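PDB 5WLH: LbaCas13a H328A (C2c2) from Lachnospiraceae bacterium NK4A179, which binds pre-crRNA as the guide-carrying effector of a CRISPR-Cas13a system and, as an A-cleaving enzyme, probably cuts RNA through its HEPN nuclease sites. Local coordinates for residues A[565-570]-A[905-910]; A[636-641]-A[971-976]; A[641-646]-A[877-882]. All coordinates share one frame; numbering follows the deposited sequence.

Contact 1 (A[565-570]-A[905-910])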
loop_
_atom_site.group_PDB
_atom_site.type_symbol
_atom_site.label_atom_id
_atom_site.label_comp_id
_atom_site.label_asym_id
_atom_site.label_seq_id
_atom_site.Cartn_x
_atom_site.Cartn_y
_atom_site.Cartn_z
ATOM N N GLN A 565 -19.330 -26.856 -5.275
ATOM C CA GLN A 565 -19.834 -25.789 -4.407
ATOM C C GLN A 565 -19.255 -24.439 -4.816
ATOM O O GLN A 565 -19.923 -23.404 -4.707
ATOM C CB GLN A 565 -19.477 -26.075 -2.947
ATOM C CG GLN A 565 -20.225 -27.226 -2.310
ATOM C CD GLN A 565 -19.737 -27.538 -0.904
ATOM O OE1 GLN A 565 -19.323 -26.652 -0.170
ATOM N NE2 GLN A 565 -19.805 -28.810 -0.522
ATOM N N TYR A 566 -18.002 -24.433 -5.272
ATOM C CA TYR A 566 -17.320 -23.223 -5.714
ATOM C C TYR A 566 -17.692 -22.822 -7.128
ATOM O O TYR A 566 -17.330 -21.719 -7.563
ATOM C CB TYR A 566 -15.818 -23.429 -5.594
ATOM C CG TYR A 566 -15.435 -23.583 -4.162
ATOM C CD1 TYR A 566 -15.211 -22.466 -3.376
ATOM C CD2 TYR A 566 -15.365 -24.838 -3.566
ATOM C CE1 TYR A 566 -14.905 -22.580 -2.046
ATOM C CE2 TYR A 566 -15.045 -24.960 -2.228
ATOM C CZ TYR A 566 -14.824 -23.826 -1.472
ATOM O OH TYR A 566 -14.508 -23.924 -0.139
ATOM N N PHE A 567 -18.404 -23.687 -7.844
ATOM C CA PHE A 567 -18.991 -23.365 -9.136
ATOM C C PHE A 567 -20.509 -23.261 -9.019
ATOM O O PHE A 567 -21.243 -23.610 -9.946
ATOM C CB PHE A 567 -18.577 -24.400 -10.184
ATOM C CG PHE A 567 -17.094 -24.390 -10.502
ATOM C CD1 PHE A 567 -16.593 -23.571 -11.500
ATOM C CD2 PHE A 567 -16.216 -25.199 -9.807
ATOM C CE1 PHE A 567 -15.236 -23.557 -11.795
ATOM C CE2 PHE A 567 -14.854 -25.191 -10.091
ATOM C CZ PHE A 567 -14.365 -24.369 -11.092
ATOM N N GLY A 568 -20.979 -22.816 -7.855
ATOM C CA GLY A 568 -22.369 -22.467 -7.646
ATOM C C GLY A 568 -23.261 -23.603 -7.192
ATOM O O GLY A 568 -24.470 -23.391 -7.052
ATOM N N GLY A 569 -22.710 -24.783 -6.955
ATOM C CA GLY A 569 -23.474 -25.935 -6.499
ATOM C C GLY A 569 -23.619 -26.989 -7.586
ATOM O O GLY A 569 -23.895 -26.680 -8.754
ATOM N N HIS A 570 -23.450 -28.258 -7.196
ATOM C CA HIS A 570 -23.464 -29.324 -8.191
ATOM C C HIS A 570 -24.811 -29.441 -8.892
ATOM O O HIS A 570 -24.873 -29.982 -10.005
ATOM C CB HIS A 570 -23.052 -30.656 -7.549
ATOM C CG HIS A 570 -24.086 -31.257 -6.650
ATOM N ND1 HIS A 570 -24.036 -31.141 -5.277
ATOM C CD2 HIS A 570 -25.168 -32.026 -6.923
ATOM C CE1 HIS A 570 -25.057 -31.792 -4.744
ATOM N NE2 HIS A 570 -25.757 -32.339 -5.722
ATOM N N LYS A 905 -6.468 -19.388 -16.468
ATOM C CA LYS A 905 -5.909 -19.121 -15.147
ATOM C C LYS A 905 -6.659 -17.999 -14.439
ATOM O O LYS A 905 -6.996 -18.118 -13.255
ATOM C CB LYS A 905 -4.432 -18.746 -15.248
ATOM C CG LYS A 905 -3.503 -19.812 -15.774
ATOM C CD LYS A 905 -2.099 -19.201 -15.731
ATOM C CE LYS A 905 -1.179 -19.835 -16.721
ATOM N NZ LYS A 905 0.091 -19.070 -16.755
ATOM N N TRP A 906 -6.861 -16.869 -15.125
ATOM C CA TRP A 906 -7.598 -15.770 -14.499
ATOM C C TRP A 906 -8.977 -16.232 -14.070
ATOM O O TRP A 906 -9.481 -15.841 -13.011
ATOM C CB TRP A 906 -7.734 -14.591 -15.460
ATOM C CG TRP A 906 -6.480 -13.854 -15.649
ATOM C CD1 TRP A 906 -5.615 -13.969 -16.699
ATOM C CD2 TRP A 906 -5.916 -12.880 -14.766
ATOM N NE1 TRP A 906 -4.546 -13.121 -16.525
ATOM C CE2 TRP A 906 -4.710 -12.437 -15.348
ATOM C CE3 TRP A 906 -6.315 -12.337 -13.542
ATOM C CZ2 TRP A 906 -3.893 -11.485 -14.744
ATOM C CZ3 TRP A 906 -5.508 -11.382 -12.947
ATOM C CH2 TRP A 906 -4.313 -10.966 -13.549
ATOM N N TYR A 907 -9.607 -17.054 -14.901
ATOM C CA TYR A 907 -10.904 -17.616 -14.575
ATOM C C TYR A 907 -10.864 -18.406 -13.279
ATOM O O TYR A 907 -11.586 -18.091 -12.327
ATOM C CB TYR A 907 -11.367 -18.500 -15.729
ATOM C CG TYR A 907 -12.613 -19.286 -15.433
ATOM C CD1 TYR A 907 -13.711 -18.695 -14.808
ATOM C CD2 TYR A 907 -12.710 -20.620 -15.824
ATOM C CE1 TYR A 907 -14.864 -19.433 -14.550
ATOM C CE2 TYR A 907 -13.846 -21.356 -15.580
ATOM C CZ TYR A 907 -14.930 -20.761 -14.955
ATOM O OH TYR A 907 -16.070 -21.506 -14.720
ATOM N N ILE A 908 -10.048 -19.463 -13.233
ATOM C CA ILE A 908 -10.075 -20.345 -12.069
ATOM C C ILE A 908 -9.608 -19.609 -10.815
ATOM O O ILE A 908 -10.194 -19.770 -9.742
ATOM C CB ILE A 908 -9.243 -21.611 -12.332
ATOM C CG1 ILE A 908 -9.897 -22.426 -13.456
ATOM C CG2 ILE A 908 -9.105 -22.456 -11.059
ATOM C CD1 ILE A 908 -11.353 -22.867 -13.113
ATOM N N VAL A 909 -8.552 -18.796 -10.917
ATOM C CA VAL A 909 -8.073 -18.106 -9.719
ATOM C C VAL A 909 -9.147 -17.164 -9.182
ATOM O O VAL A 909 -9.483 -17.207 -7.994
ATOM C CB VAL A 909 -6.745 -17.377 -9.994
ATOM C CG1 VAL A 909 -6.399 -16.430 -8.833
ATOM C CG2 VAL A 909 -5.638 -18.395 -10.141
ATOM N N SER A 910 -9.728 -16.326 -10.048
ATOM C CA SER A 910 -10.725 -15.379 -9.546
ATOM C C SER A 910 -11.984 -16.101 -9.095
ATOM O O SER A 910 -12.638 -15.675 -8.135
ATOM C CB SER A 910 -11.072 -14.334 -10.607
ATOM O OG SER A 910 -11.754 -14.912 -11.706
#
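Phe567 meets helix 901-911 with its rim alone, and a phenol oxygen lies at that rim: Tyr907 OH sits 3.7 Å from Phe567 CE1, near the plane of the ring. At the next corner of the same edge, Ile908 CD1 lies 3.9 Å from Phe567 CZ, so two successive helix residues line one edge of the phenyl ring. Tyr907 has CG anti to the backbone N (chi1 172°), which carries its ring off the helix toward the loop. Its hydroxyl is hydrogen-bonded to Glu631 of helix 621-632, so the polar group beside the phenyl edge is satisfied. The ring of Phe912 meets Phe567 at about a right angle, and Phe628 meets the Tyr907 ring edge-to-face. Behind Phe567 the chain turns sharply. Gly568 (phi 89°) is the C' residue of the Schellman motif that ends the preceding helix: Gly569 N reaches Leu564 O, and Gly568 N makes a weak bond of 3.4 Å to Gln565 O. Ile908 also packs on helix 588-602, which runs straight into the sequence RNDSFH. That sequence fits the R-X4-H signature of HEPN nucleases, so the arrangement is consistent with the helical core of a HEPN domain.

Contact 2 (A[636-641]-A[971-976]). With nucleotides of chain B.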
loop_
_atom_site.group_PDB
_atom_site.type_symbol
_atom_site.label_atom_id
_atom_site.label_comp_id
_atom_site.label_asym_id
_atom_site.label_seq_id
_atom_site.Cartn_x
_atom_site.Cartn_y
_atom_site.Cartn_z
ATOM N N THR A 636 -27.000 -14.355 -17.931
ATOM C CA THR A 636 -28.205 -13.553 -18.116
ATOM C C THR A 636 -29.283 -13.950 -17.114
ATOM O O THR A 636 -29.978 -13.086 -16.568
ATOM C CB THR A 636 -28.720 -13.661 -19.556
ATOM O OG1 THR A 636 -29.017 -15.026 -19.879
ATOM C CG2 THR A 636 -27.688 -13.115 -20.532
ATOM N N VAL A 637 -29.411 -15.248 -16.829
ATOM C CA VAL A 637 -30.355 -15.702 -15.812
ATOM C C VAL A 637 -29.991 -15.116 -14.452
ATOM O O VAL A 637 -30.858 -14.641 -13.709
ATOM C CB VAL A 637 -30.398 -17.240 -15.762
ATOM C CG1 VAL A 637 -31.381 -17.710 -14.695
ATOM C CG2 VAL A 637 -30.761 -17.816 -17.123
ATOM N N VAL A 638 -28.702 -15.158 -14.101
ATOM C CA VAL A 638 -28.260 -14.647 -12.802
ATOM C C VAL A 638 -28.573 -13.161 -12.675
ATOM O O VAL A 638 -29.041 -12.689 -11.630
ATOM C CB VAL A 638 -26.752 -14.908 -12.608
ATOM C CG1 VAL A 638 -26.241 -14.172 -11.380
ATOM C CG2 VAL A 638 -26.468 -16.386 -12.516
ATOM N N MET A 639 -28.278 -12.393 -13.724
ATOM C CA MET A 639 -28.459 -10.951 -13.626
ATOM C C MET A 639 -29.938 -10.588 -13.562
ATOM O O MET A 639 -30.328 -9.684 -12.811
ATOM C CB MET A 639 -27.761 -10.249 -14.790
ATOM C CG MET A 639 -26.229 -10.417 -14.791
ATOM S SD MET A 639 -25.467 -10.206 -13.165
ATOM C CE MET A 639 -25.703 -8.452 -12.917
ATOM N N LYS A 640 -30.783 -11.288 -14.329
ATOM C CA LYS A 640 -32.221 -11.033 -14.229
ATOM C C LYS A 640 -32.756 -11.488 -12.874
ATOM O O LYS A 640 -33.626 -10.834 -12.291
ATOM C CB LYS A 640 -32.970 -11.718 -15.380
ATOM C CG LYS A 640 -33.801 -12.934 -14.961
ATOM C CD LYS A 640 -34.525 -13.596 -16.120
ATOM C CE LYS A 640 -34.989 -14.991 -15.724
ATOM N NZ LYS A 640 -35.625 -15.002 -14.374
ATOM N N ASP A 641 -32.224 -12.590 -12.341
ATOM C CA ASP A 641 -32.640 -13.049 -11.022
ATOM C C ASP A 641 -32.282 -12.046 -9.935
ATOM O O ASP A 641 -33.004 -11.937 -8.940
ATOM C CB ASP A 641 -32.014 -14.408 -10.709
ATOM C CG ASP A 641 -32.724 -15.547 -11.406
ATOM O OD1 ASP A 641 -33.747 -15.283 -12.089
ATOM O OD2 ASP A 641 -32.248 -16.698 -11.282
ATOM N N VAL A 971 -16.897 -12.385 -9.990
ATOM C CA VAL A 971 -17.502 -11.545 -8.952
ATOM C C VAL A 971 -18.978 -11.889 -8.803
ATOM O O VAL A 971 -19.478 -12.136 -7.701
ATOM C CB VAL A 971 -17.321 -10.051 -9.282
ATOM C CG1 VAL A 971 -18.129 -9.180 -8.298
ATOM C CG2 VAL A 971 -15.860 -9.656 -9.252
ATOM N N LYS A 972 -19.683 -11.931 -9.931
ATOM C CA LYS A 972 -21.125 -12.155 -9.916
ATOM C C LYS A 972 -21.456 -13.565 -9.449
ATOM O O LYS A 972 -22.327 -13.761 -8.589
ATOM C CB LYS A 972 -21.689 -11.892 -11.316
ATOM C CG LYS A 972 -21.734 -10.398 -11.671
ATOM C CD LYS A 972 -21.647 -10.162 -13.158
ATOM C CE LYS A 972 -22.001 -8.722 -13.536
ATOM N NZ LYS A 972 -21.637 -8.417 -14.971
ATOM N N LEU A 973 -20.740 -14.563 -9.974
ATOM C CA LEU A 973 -21.070 -15.944 -9.653
ATOM C C LEU A 973 -20.573 -16.363 -8.265
ATOM O O LEU A 973 -21.206 -17.205 -7.618
ATOM C CB LEU A 973 -20.515 -16.867 -10.739
ATOM C CG LEU A 973 -21.174 -16.726 -12.129
ATOM C CD1 LEU A 973 -20.733 -17.821 -13.064
ATOM C CD2 LEU A 973 -22.707 -16.752 -12.007
ATOM N N CYS A 974 -19.465 -15.796 -7.779
ATOM C CA CYS A 974 -19.033 -16.108 -6.416
ATOM C C CYS A 974 -20.085 -15.700 -5.400
ATOM O O CYS A 974 -20.230 -16.353 -4.360
ATOM C CB CYS A 974 -17.705 -15.419 -6.104
ATOM S SG CYS A 974 -16.346 -16.158 -7.058
ATOM N N GLY A 975 -20.824 -14.640 -5.683
ATOM C CA GLY A 975 -21.868 -14.184 -4.791
ATOM C C GLY A 975 -23.231 -14.781 -5.067
ATOM O O GLY A 975 -24.214 -14.366 -4.439
ATOM N N THR A 976 -23.323 -15.741 -5.985
ATOM C CA THR A 976 -24.605 -16.358 -6.332
ATOM C C THR A 976 -24.678 -17.729 -5.675
ATOM O O THR A 976 -24.215 -18.738 -6.217
ATOM C CB THR A 976 -24.794 -16.440 -7.836
ATOM O OG1 THR A 976 -24.658 -15.127 -8.384
ATOM C CG2 THR A 976 -26.188 -16.967 -8.145
ATOM P P A B 36 -24.210 -6.764 -5.405
ATOM O OP1 A B 36 -25.363 -7.482 -5.993
ATOM O OP2 A B 36 -23.846 -5.411 -5.874
ATOM O "O5'" A B 36 -24.384 -6.661 -3.837
ATOM C "C5'" A B 36 -25.454 -5.916 -3.283
ATOM C "C4'" A B 36 -26.128 -6.687 -2.180
ATOM O "O4'" A B 36 -26.687 -7.921 -2.704
ATOM C "C3'" A B 36 -25.232 -7.102 -1.033
ATOM O "O3'" A B 36 -26.097 -7.224 0.096
ATOM C "C2'" A B 36 -24.769 -8.490 -1.482
ATOM O "O2'" A B 36 -24.259 -9.309 -0.455
ATOM C "C1'" A B 36 -26.065 -9.036 -2.073
ATOM N N9 A B 36 -25.940 -10.061 -3.103
ATOM C C8 A B 36 -25.051 -10.161 -4.146
ATOM N N7 A B 36 -25.296 -11.182 -4.935
ATOM C C5 A B 36 -26.438 -11.766 -4.392
ATOM C C6 A B 36 -27.212 -12.884 -4.763
ATOM N N6 A B 36 -26.934 -13.654 -5.821
ATOM N N1 A B 36 -28.289 -13.189 -4.000
ATOM C C2 A B 36 -28.571 -12.422 -2.943
ATOM N N3 A B 36 -27.921 -11.346 -2.502
ATOM C C4 A B 36 -26.853 -11.073 -3.278
ATOM P P U B 35 -20.434 -4.056 -7.659
ATOM O OP1 U B 35 -19.153 -3.881 -8.378
ATOM O OP2 U B 35 -21.629 -4.064 -8.538
ATOM O "O5'" U B 35 -20.426 -5.378 -6.790
ATOM C "C5'" U B 35 -20.643 -6.644 -7.371
ATOM C "C4'" U B 35 -20.693 -7.681 -6.288
ATOM O "O4'" U B 35 -19.419 -7.730 -5.606
ATOM C "C3'" U B 35 -21.687 -7.385 -5.183
ATOM O "O3'" U B 35 -22.987 -7.778 -5.558
ATOM C "C2'" U B 35 -21.126 -8.164 -4.002
ATOM O "O2'" U B 35 -21.525 -9.522 -4.061
ATOM C "C1'" U B 35 -19.610 -8.072 -4.253
ATOM N N1 U B 35 -18.990 -7.028 -3.410
ATOM C C2 U B 35 -18.675 -7.405 -2.125
ATOM O O2 U B 35 -18.853 -8.532 -1.701
ATOM N N3 U B 35 -18.121 -6.422 -1.359
ATOM C C4 U B 35 -17.881 -5.117 -1.732
ATOM O O4 U B 35 -17.392 -4.355 -0.897
ATOM C C5 U B 35 -18.244 -4.795 -3.075
ATOM C C6 U B 35 -18.775 -5.742 -3.858
#
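Val638 holds CG1 anti to the backbone N (chi1 170°) and CG2 beside it, and the two methyls meet different partners: CG1 meets Thr976 OG1 tip to tip at 3.5 Å, while CG2 comes 3.8 Å from Leu973 CD2. Met639 bends at chi2 and again at chi3 (-70°), laying its thioether across the extended Lys972 chain at about a right angle, with SD 3.8 Å from Lys972 CD. The lysine's charged end runs on to a salt bridge with Asp968. On Thr976 the hydroxyl lies beside the backbone N and turns back to Lys972 O, four residues earlier, in a 2.7 Å hydrogen bond that comes from above the carbonyl plane. This C-terminal end of helix 960-974 lines the guide-RNA binding surface of the Cas13a: Gly975 O is 3.1 Å from N6 of A36 of chain B, and Val971 CG1 is 3.3 Å from O4' of U35 of chain B. A valine in place of Thr976 would probably leave Lys972 O without this side-chain donor and remove the tie between the residue after the helix and its last turn. Gly975 O accepts a hydrogen bond from Arg1039, and Arg911, at the end of helix 901-911, packs on Leu973.

Contact 3 (A[641-646]-A[877-882]). With nucleotides of chain B.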
loop_
_atom_site.group_PDB
_atom_site.type_symbol
_atom_site.label_atom_id
_atom_site.label_comp_id
_atom_site.label_asym_id
_atom_site.label_seq_id
_atom_site.Cartn_x
_atom_site.Cartn_y
_atom_site.Cartn_z
ATOM N N ASP A 641 -32.224 -12.590 -12.341
ATOM C CA ASP A 641 -32.640 -13.049 -11.022
ATOM C C ASP A 641 -32.282 -12.046 -9.935
ATOM O O ASP A 641 -33.004 -11.937 -8.940
ATOM C CB ASP A 641 -32.014 -14.408 -10.709
ATOM C CG ASP A 641 -32.724 -15.547 -11.406
ATOM O OD1 ASP A 641 -33.747 -15.283 -12.089
ATOM O OD2 ASP A 641 -32.248 -16.698 -11.282
ATOM N N LYS A 642 -31.192 -11.289 -10.103
ATOM C CA LYS A 642 -30.881 -10.256 -9.109
ATOM C C LYS A 642 -31.902 -9.128 -9.127
ATOM O O LYS A 642 -32.178 -8.529 -8.080
ATOM C CB LYS A 642 -29.479 -9.689 -9.339
ATOM C CG LYS A 642 -28.393 -10.733 -9.233
ATOM C CD LYS A 642 -27.015 -10.111 -9.356
ATOM C CE LYS A 642 -26.622 -9.471 -8.037
ATOM N NZ LYS A 642 -25.184 -9.045 -8.053
ATOM N N PHE A 643 -32.453 -8.802 -10.301
ATOM C CA PHE A 643 -33.598 -7.895 -10.335
ATOM C C PHE A 643 -34.747 -8.466 -9.509
ATOM O O PHE A 643 -35.329 -7.781 -8.658
ATOM C CB PHE A 643 -34.046 -7.655 -11.778
ATOM C CG PHE A 643 -33.420 -6.448 -12.428
ATOM C CD1 PHE A 643 -32.098 -6.105 -12.174
ATOM C CD2 PHE A 643 -34.150 -5.670 -13.321
ATOM C CE1 PHE A 643 -31.516 -5.004 -12.785
ATOM C CE2 PHE A 643 -33.579 -4.562 -13.929
ATOM C CZ PHE A 643 -32.247 -4.233 -13.667
ATOM N N TYR A 644 -35.063 -9.739 -9.734
ATOM C CA TYR A 644 -36.166 -10.377 -9.023
ATOM C C TYR A 644 -35.896 -10.438 -7.527
ATOM O O TYR A 644 -36.737 -10.041 -6.713
ATOM C CB TYR A 644 -36.390 -11.783 -9.576
ATOM C CG TYR A 644 -37.536 -12.508 -8.908
ATOM C CD1 TYR A 644 -38.836 -12.387 -9.392
ATOM C CD2 TYR A 644 -37.321 -13.308 -7.795
ATOM C CE1 TYR A 644 -39.889 -13.043 -8.785
ATOM C CE2 TYR A 644 -38.371 -13.966 -7.175
ATOM C CZ TYR A 644 -39.655 -13.828 -7.680
ATOM O OH TYR A 644 -40.707 -14.477 -7.076
ATOM N N SER A 645 -34.721 -10.940 -7.144
ATOM C CA SER A 645 -34.418 -11.103 -5.729
ATOM C C SER A 645 -34.307 -9.770 -5.006
ATOM O O SER A 645 -34.477 -9.733 -3.783
ATOM C CB SER A 645 -33.122 -11.899 -5.556
ATOM O OG SER A 645 -33.272 -13.235 -6.013
ATOM N N ASN A 646 -34.000 -8.687 -5.721
ATOM C CA ASN A 646 -33.971 -7.360 -5.129
ATOM C C ASN A 646 -35.348 -6.701 -5.138
ATOM O O ASN A 646 -35.459 -5.526 -4.772
ATOM C CB ASN A 646 -32.954 -6.460 -5.852
ATOM C CG ASN A 646 -31.537 -6.627 -5.310
ATOM O OD1 ASN A 646 -31.187 -6.074 -4.265
ATOM N ND2 ASN A 646 -30.732 -7.416 -6.005
ATOM N N ALA A 877 -39.508 -18.003 -11.993
ATOM C CA ALA A 877 -39.323 -18.515 -13.345
ATOM C C ALA A 877 -40.180 -17.776 -14.365
ATOM O O ALA A 877 -39.909 -17.876 -15.565
ATOM C CB ALA A 877 -39.629 -20.012 -13.390
ATOM N N ASP A 878 -41.199 -17.043 -13.919
ATOM C CA ASP A 878 -42.057 -16.269 -14.806
ATOM C C ASP A 878 -41.515 -14.879 -15.113
ATOM O O ASP A 878 -42.034 -14.215 -16.017
ATOM C CB ASP A 878 -43.459 -16.125 -14.200
ATOM C CG ASP A 878 -44.231 -17.429 -14.194
ATOM O OD1 ASP A 878 -43.772 -18.403 -14.830
ATOM O OD2 ASP A 878 -45.299 -17.477 -13.551
ATOM N N PHE A 879 -40.494 -14.419 -14.394
ATOM C CA PHE A 879 -39.987 -13.063 -14.577
ATOM C C PHE A 879 -39.030 -13.045 -15.762
ATOM O O PHE A 879 -37.949 -13.644 -15.705
ATOM C CB PHE A 879 -39.302 -12.563 -13.308
ATOM C CG PHE A 879 -38.606 -11.245 -13.482
ATOM C CD1 PHE A 879 -39.323 -10.101 -13.790
ATOM C CD2 PHE A 879 -37.230 -11.154 -13.347
ATOM C CE1 PHE A 879 -38.686 -8.889 -13.956
ATOM C CE2 PHE A 879 -36.586 -9.950 -13.520
ATOM C CZ PHE A 879 -37.314 -8.812 -13.814
ATOM N N VAL A 880 -39.441 -12.364 -16.831
ATOM C CA VAL A 880 -38.679 -12.195 -18.069
ATOM C C VAL A 880 -37.954 -13.486 -18.440
ATOM O O VAL A 880 -36.721 -13.491 -18.555
ATOM C CB VAL A 880 -37.700 -11.015 -17.945
ATOM C CG1 VAL A 880 -37.203 -10.578 -19.316
ATOM C CG2 VAL A 880 -38.381 -9.853 -17.258
ATOM N N PRO A 881 -38.661 -14.603 -18.631
ATOM C CA PRO A 881 -37.970 -15.846 -19.003
ATOM C C PRO A 881 -37.371 -15.804 -20.398
ATOM O O PRO A 881 -36.535 -16.658 -20.724
ATOM C CB PRO A 881 -39.076 -16.900 -18.902
ATOM C CG PRO A 881 -40.322 -16.147 -19.240
ATOM C CD PRO A 881 -40.129 -14.746 -18.703
ATOM N N ASP A 882 -37.771 -14.837 -21.222
ATOM C CA ASP A 882 -37.285 -14.662 -22.582
ATOM C C ASP A 882 -36.035 -13.792 -22.647
ATOM O O ASP A 882 -35.695 -13.286 -23.722
ATOM C CB ASP A 882 -38.393 -14.048 -23.441
ATOM C CG ASP A 882 -39.178 -12.974 -22.690
ATOM O OD1 ASP A 882 -39.481 -13.178 -21.500
ATOM O OD2 ASP A 882 -39.480 -11.921 -23.286
ATOM P P U B 37 -26.357 -5.974 1.081
ATOM O OP1 U B 37 -25.119 -5.143 1.175
ATOM O OP2 U B 37 -26.989 -6.586 2.286
ATOM O "O5'" U B 37 -27.437 -5.022 0.403
ATOM C "C5'" U B 37 -28.648 -5.533 -0.110
ATOM C "C4'" U B 37 -29.897 -5.084 0.623
ATOM O "O4'" U B 37 -30.977 -5.564 -0.202
ATOM C "C3'" U B 37 -30.128 -5.753 1.972
ATOM O "O3'" U B 37 -31.231 -5.103 2.635
ATOM C "C2'" U B 37 -30.570 -7.134 1.518
ATOM O "O2'" U B 37 -31.220 -7.919 2.496
ATOM C "C1'" U B 37 -31.482 -6.778 0.335
ATOM N N1 U B 37 -31.427 -7.762 -0.752
ATOM C C2 U B 37 -32.615 -8.296 -1.205
ATOM O O2 U B 37 -33.694 -7.978 -0.730
ATOM N N3 U B 37 -32.472 -9.199 -2.231
ATOM C C4 U B 37 -31.285 -9.606 -2.818
ATOM O O4 U B 37 -31.300 -10.431 -3.729
ATOM C C5 U B 37 -30.104 -8.997 -2.300
ATOM C C6 U B 37 -30.219 -8.119 -1.308
ATOM P P A B 36 -24.210 -6.764 -5.405
ATOM O OP1 A B 36 -25.363 -7.482 -5.993
ATOM O OP2 A B 36 -23.846 -5.411 -5.874
ATOM O "O5'" A B 36 -24.384 -6.661 -3.837
ATOM C "C5'" A B 36 -25.454 -5.916 -3.283
ATOM C "C4'" A B 36 -26.128 -6.687 -2.180
ATOM O "O4'" A B 36 -26.687 -7.921 -2.704
ATOM C "C3'" A B 36 -25.232 -7.102 -1.033
ATOM O "O3'" A B 36 -26.097 -7.224 0.096
ATOM C "C2'" A B 36 -24.769 -8.490 -1.482
ATOM O "O2'" A B 36 -24.259 -9.309 -0.455
ATOM C "C1'" A B 36 -26.065 -9.036 -2.073
ATOM N N9 A B 36 -25.940 -10.061 -3.103
ATOM C C8 A B 36 -25.051 -10.161 -4.146
ATOM N N7 A B 36 -25.296 -11.182 -4.935
ATOM C C5 A B 36 -26.438 -11.766 -4.392
ATOM C C6 A B 36 -27.212 -12.884 -4.763
ATOM N N6 A B 36 -26.934 -13.654 -5.821
ATOM N N1 A B 36 -28.289 -13.189 -4.000
ATOM C C2 A B 36 -28.571 -12.422 -2.943
ATOM N N3 A B 36 -27.921 -11.346 -2.502
ATOM C C4 A B 36 -26.853 -11.073 -3.278
#
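The ring of Phe879 has one face under Val880 CG2, the methyl of its own neighbour, which stands 3.4 Å above the ring plane and offset toward the rim. Across the contact, two successive helix residues approach that ring obliquely with their beta carbons: Phe643 CB is 3.8 Å from Phe879 CE2, and Tyr644 CB is 3.9 Å from Phe879 CD2. The Phe643 ring has Phe879 CZ at its edge, near its plane. Phe879, with CG anti to its own N (chi1 173°), extends from the loop, and it and Tyr644 slide past each other in opposite directions; the phenol then runs on to hydrogen-bond Cys874 O. The other side of this helix end holds the RNA. Lys642 NZ gives a 2.6 Å hydrogen bond to OP1 of A36 of chain B, while Ser645 O accepts a 2.6 Å hydrogen bond from N3 of U37 of chain B. Asn646 turns its amide back to Lys642 O, with ND2 at 2.8 Å and the N-H...O angle 160°; the backbone N of Asn646 reaches the same oxygen from the opposite face of the carbonyl plane, so two donors fix this helix terminus beside the uracil. Helix 635-645 thus stands between RNA and the 877-882 loop, with helix 654-665 touching both Phe643 and Phe879, and Tyr722 of helix 709-732 packing against Lys642, Phe643 and Asn646.

How the contacts relate
From the N terminus, the chain first reaches 565-570, just past helix 559-564, and then helix 635-645, which supplies one side of both contact 2 and contact 3. The loop at 877-882 returns to that helix and closes contact 3, the shortest excursion, lying within the spans of both others. Helix 901-911 then closes contact 1, and the end of helix 960-974 closes contact 2, so contacts 1 and 2 cross along the chain. In space, contacts 2 and 3 share Asp641 and are joined where Lys640 NZ reaches Phe879 O, 3.0 Å away. Contacts 1 and 2 touch through Ser910 and Cys974, whereas contacts 1 and 3 stay apart, about 11 Å between nearest atoms.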